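Local coordinates for protein putative phosphinothricin n-acetyltransferase (PDB 2JLM) that probably transfers the acetyl group of acetyl-CoA to the amino group of L-methionine sulfoximine and L-methionine sulfone, as a GNAT-family acetyltransferase, at residues R11-T16 with G65-V70. Residues are numbered along the deposited sequence; the frame is centred on the assembly and turned at random.
Sequences RFVECT and GAVNEV
Strand 7-14, outermost in the mixed sheet of this chain's GNAT fold, runs antiparallel to strand 63-68, and helices 17-34 and 46-58 lie between them in sequence. Four backbone hydrogen bonds join Arg-11 to Val-67 and Val-13 to Gly-65. The straightest runs from Gly-65 N to Val-13 O (2.8 Å, 173°), whereas Val-13 N meets Gly-65 O from above the carbonyl plane. Arg-11, Val-13 and Val-67 share one face, where Val-13 CG1 meets Val-67 CG2 at 3.7 Å; beta-branched valines suit such extended backbone. Glycine suits position 65 because a CB there would collide with Cys-15 SG, which lies 3.6 Å from Gly-65 CA. On the other face Ala-66's small methyl touches Leu-111 of helix 107-121. Beside it, Phe-12 CB lies 3.9 Å from Gly-65 O; CG stands anti to the carbonyl carbon (chi1 -73°), Phe-12 CD2 brings the ring edge 3.6 Å from Gly-65 O, in plane, and the aromatic side chain packs on His-110, Leu-111 and Glu-114. The long chain of Arg-11 extends from CG to NE: Arg-11 NH2 lies 4.3 Å from Val-67 CG1. Arg-11 NE donates to a water oxygen at 2.7 Å, which in turn donates to Asn-68 O.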
ATOM      1  N   ARG D  11      22.303  10.775   2.793  1.00 25.71           N
ATOM      2  CA  ARG D  11      21.455   9.617   3.024  1.00 27.49           C
ATOM      3  C   ARG D  11      20.293   9.648   2.038  1.00 41.66           C
ATOM      4  O   ARG D  11      20.014  10.686   1.442  1.00 19.30           O
ATOM      5  CB  ARG D  11      20.897   9.642   4.444  1.00 27.76           C
ATOM      6  CG  ARG D  11      19.863  10.749   4.648  1.00 35.52           C
ATOM      7  CD  ARG D  11      19.399  10.828   6.091  1.00 41.63           C
ATOM      8  NE  ARG D  11      18.888  12.161   6.402  1.00 52.84           N
ATOM      9  CZ  ARG D  11      17.600  12.450   6.561  1.00 39.33           C
ATOM     10  NH1 ARG D  11      16.687  11.489   6.461  1.00 40.25           N
ATOM     11  NH2 ARG D  11      17.226  13.695   6.827  1.00 45.64           N
ATOM     12  N   PHE D  12      19.616   8.512   1.887  1.00 19.84           N
ATOM     13  CA  PHE D  12      18.449   8.414   1.025  1.00 34.96           C
ATOM     14  C   PHE D  12      17.203   8.799   1.793  1.00 33.79           C
ATOM     15  O   PHE D  12      17.101   8.544   2.985  1.00 44.19           O
ATOM     16  CB  PHE D  12      18.295   6.991   0.471  1.00 23.87           C
ATOM     17  CG  PHE D  12      19.309   6.638  -0.576  1.00 25.84           C
ATOM     18  CD1 PHE D  12      20.018   5.454  -0.500  1.00 14.38           C
ATOM     19  CD2 PHE D  12      19.549   7.498  -1.644  1.00 23.94           C
ATOM     20  CE1 PHE D  12      20.952   5.129  -1.469  1.00 23.69           C
ATOM     21  CE2 PHE D  12      20.478   7.179  -2.618  1.00 15.40           C
ATOM     22  CZ  PHE D  12      21.183   6.002  -2.534  1.00 17.22           C
ATOM     23  N   VAL D  13      16.257   9.414   1.097  1.00 30.74           N
ATOM     24  CA  VAL D  13      14.959   9.713   1.664  1.00 36.66           C
ATOM     25  C   VAL D  13      13.855   9.455   0.632  1.00 36.48           C
ATOM     26  O   VAL D  13      14.098   9.480  -0.568  1.00 38.39           O
ATOM     27  CB  VAL D  13      14.884  11.181   2.100  1.00 38.77           C
ATOM     28  CG1 VAL D  13      15.003  12.081   0.890  1.00 38.35           C
ATOM     29  CG2 VAL D  13      13.579  11.448   2.815  1.00 57.44           C
ATOM     30  N   GLU D  14      12.646   9.198   1.110  1.00 38.58           N
ATOM     31  CA  GLU D  14      11.474   9.142   0.252  1.00 17.68           C
ATOM     32  C   GLU D  14      10.896  10.537   0.130  1.00 38.02           C
ATOM     33  O   GLU D  14      10.354  11.069   1.097  1.00 49.25           O
ATOM     34  CB  GLU D  14      10.426   8.197   0.848  1.00 23.42           C
ATOM     35  CG  GLU D  14      10.927   6.767   1.023  1.00 32.31           C
ATOM     36  CD  GLU D  14      11.456   6.191  -0.283  1.00 59.87           C
ATOM     37  OE1 GLU D  14      10.675   6.083  -1.252  1.00 44.60           O
ATOM     38  OE2 GLU D  14      12.654   5.852  -0.346  1.00 50.80           O
ATOM     39  N   CYS D  15      11.012  11.140  -1.048  1.00 30.65           N
ATOM     40  CA  CYS D  15      10.501  12.492  -1.229  1.00 37.93           C
ATOM     41  C   CYS D  15       8.981  12.582  -1.108  1.00 40.26           C
ATOM     42  O   CYS D  15       8.251  11.710  -1.583  1.00 34.76           O
ATOM     43  CB  CYS D  15      10.975  13.080  -2.550  1.00 31.48           C
ATOM     44  SG  CYS D  15      12.744  13.295  -2.583  1.00 38.57           S
ATOM     45  N   THR D  16       8.527  13.645  -0.449  1.00 46.11           N
ATOM     46  CA  THR D  16       7.107  13.923  -0.274  1.00 44.22           C
ATOM     47  C   THR D  16       6.831  15.326  -0.793  1.00 47.12           C
ATOM     48  O   THR D  16       7.742  16.158  -0.853  1.00 45.19           O
ATOM     49  CB  THR D  16       6.689  13.855   1.214  1.00 46.59           C
ATOM     50  OG1 THR D  16       6.986  15.098   1.860  1.00 48.29           O
ATOM     51  CG2 THR D  16       7.415  12.722   1.935  1.00 49.64           C
ATOM     52  N   GLY D  65      15.129  10.435  -2.936  1.00 38.53           N
ATOM     53  CA  GLY D  65      15.965  11.616  -2.830  1.00 26.80           C
ATOM     54  C   GLY D  65      17.269  11.361  -2.102  1.00 25.02           C
ATOM     55  O   GLY D  65      17.424  10.357  -1.403  1.00 26.23           O
ATOM     56  N   ALA D  66      18.222  12.268  -2.281  1.00 19.30           N
ATOM     57  CA  ALA D  66      19.488  12.200  -1.561  1.00 28.49           C
ATOM     58  C   ALA D  66      19.652  13.503  -0.791  1.00 51.27           C
ATOM     59  O   ALA D  66      19.503  14.590  -1.359  1.00 30.55           O
ATOM     60  CB  ALA D  66      20.650  11.982  -2.519  1.00 19.51           C
ATOM     61  N   VAL D  67      19.936  13.393   0.503  1.00 33.58           N
ATOM     62  CA  VAL D  67      19.976  14.574   1.358  1.00 30.68           C
ATOM     63  C   VAL D  67      21.295  14.670   2.106  1.00 30.10           C
ATOM     64  O   VAL D  67      21.823  13.662   2.573  1.00 37.42           O
ATOM     65  CB  VAL D  67      18.795  14.575   2.330  1.00 42.93           C
ATOM     66  CG1 VAL D  67      18.964  15.648   3.364  1.00 34.02           C
ATOM     67  CG2 VAL D  67      17.497  14.783   1.553  1.00 39.50           C
ATOM     68  N   ASN D  68      21.850  15.875   2.181  1.00 34.05           N
ATOM     69  CA  ASN D  68      23.112  16.079   2.897  1.00 47.63           C
ATOM     70  C   ASN D  68      22.898  16.217   4.406  1.00 65.59           C
ATOM     71  O   ASN D  68      21.768  16.425   4.867  1.00 36.00           O
ATOM     72  CB  ASN D  68      23.917  17.262   2.324  1.00 32.18           C
ATOM     73  CG  ASN D  68      23.264  18.616   2.583  1.00 39.08           C
ATOM     74  OD1 ASN D  68      22.277  18.723   3.311  1.00 40.15           O
ATOM     75  ND2 ASN D  68      23.825  19.661   1.986  1.00 30.03           N
ATOM     76  N   GLU D  69      23.985  16.083   5.162  1.00 74.71           N
ATOM     77  CA  GLU D  69      23.936  16.108   6.623  1.00 75.39           C
ATOM     78  C   GLU D  69      22.994  17.204   7.116  1.00 34.34           C
ATOM     79  O   GLU D  69      22.289  17.027   8.107  1.00 49.36           O
ATOM     80  CB  GLU D  69      25.346  16.305   7.198  1.00 47.23           C
ATOM     81  CG  GLU D  69      25.533  15.833   8.626  1.00 47.30           C
ATOM     82  CD  GLU D  69      25.215  16.904   9.663  1.00 20.32           C
ATOM     83  N   VAL D  70      22.969  18.315   6.389  1.00 50.07           N
ATOM     84  CA  VAL D  70      22.187  19.497   6.751  1.00 47.02           C
ATOM     85  C   VAL D  70      20.699  19.460   6.338  1.00 65.56           C
ATOM     86  O   VAL D  70      19.897  20.268   6.809  1.00 72.80           O
ATOM     87  CB  VAL D  70      22.861  20.761   6.179  1.00 37.51           C
ATOM     88  CG1 VAL D  70      21.964  21.979   6.317  1.00 64.69           C
ATOM     89  CG2 VAL D  70      24.206  20.988   6.864  1.00 71.54           C
TER
HETATM   90  O   HOH W   1      20.302  14.389   6.813  1.00 48.62           O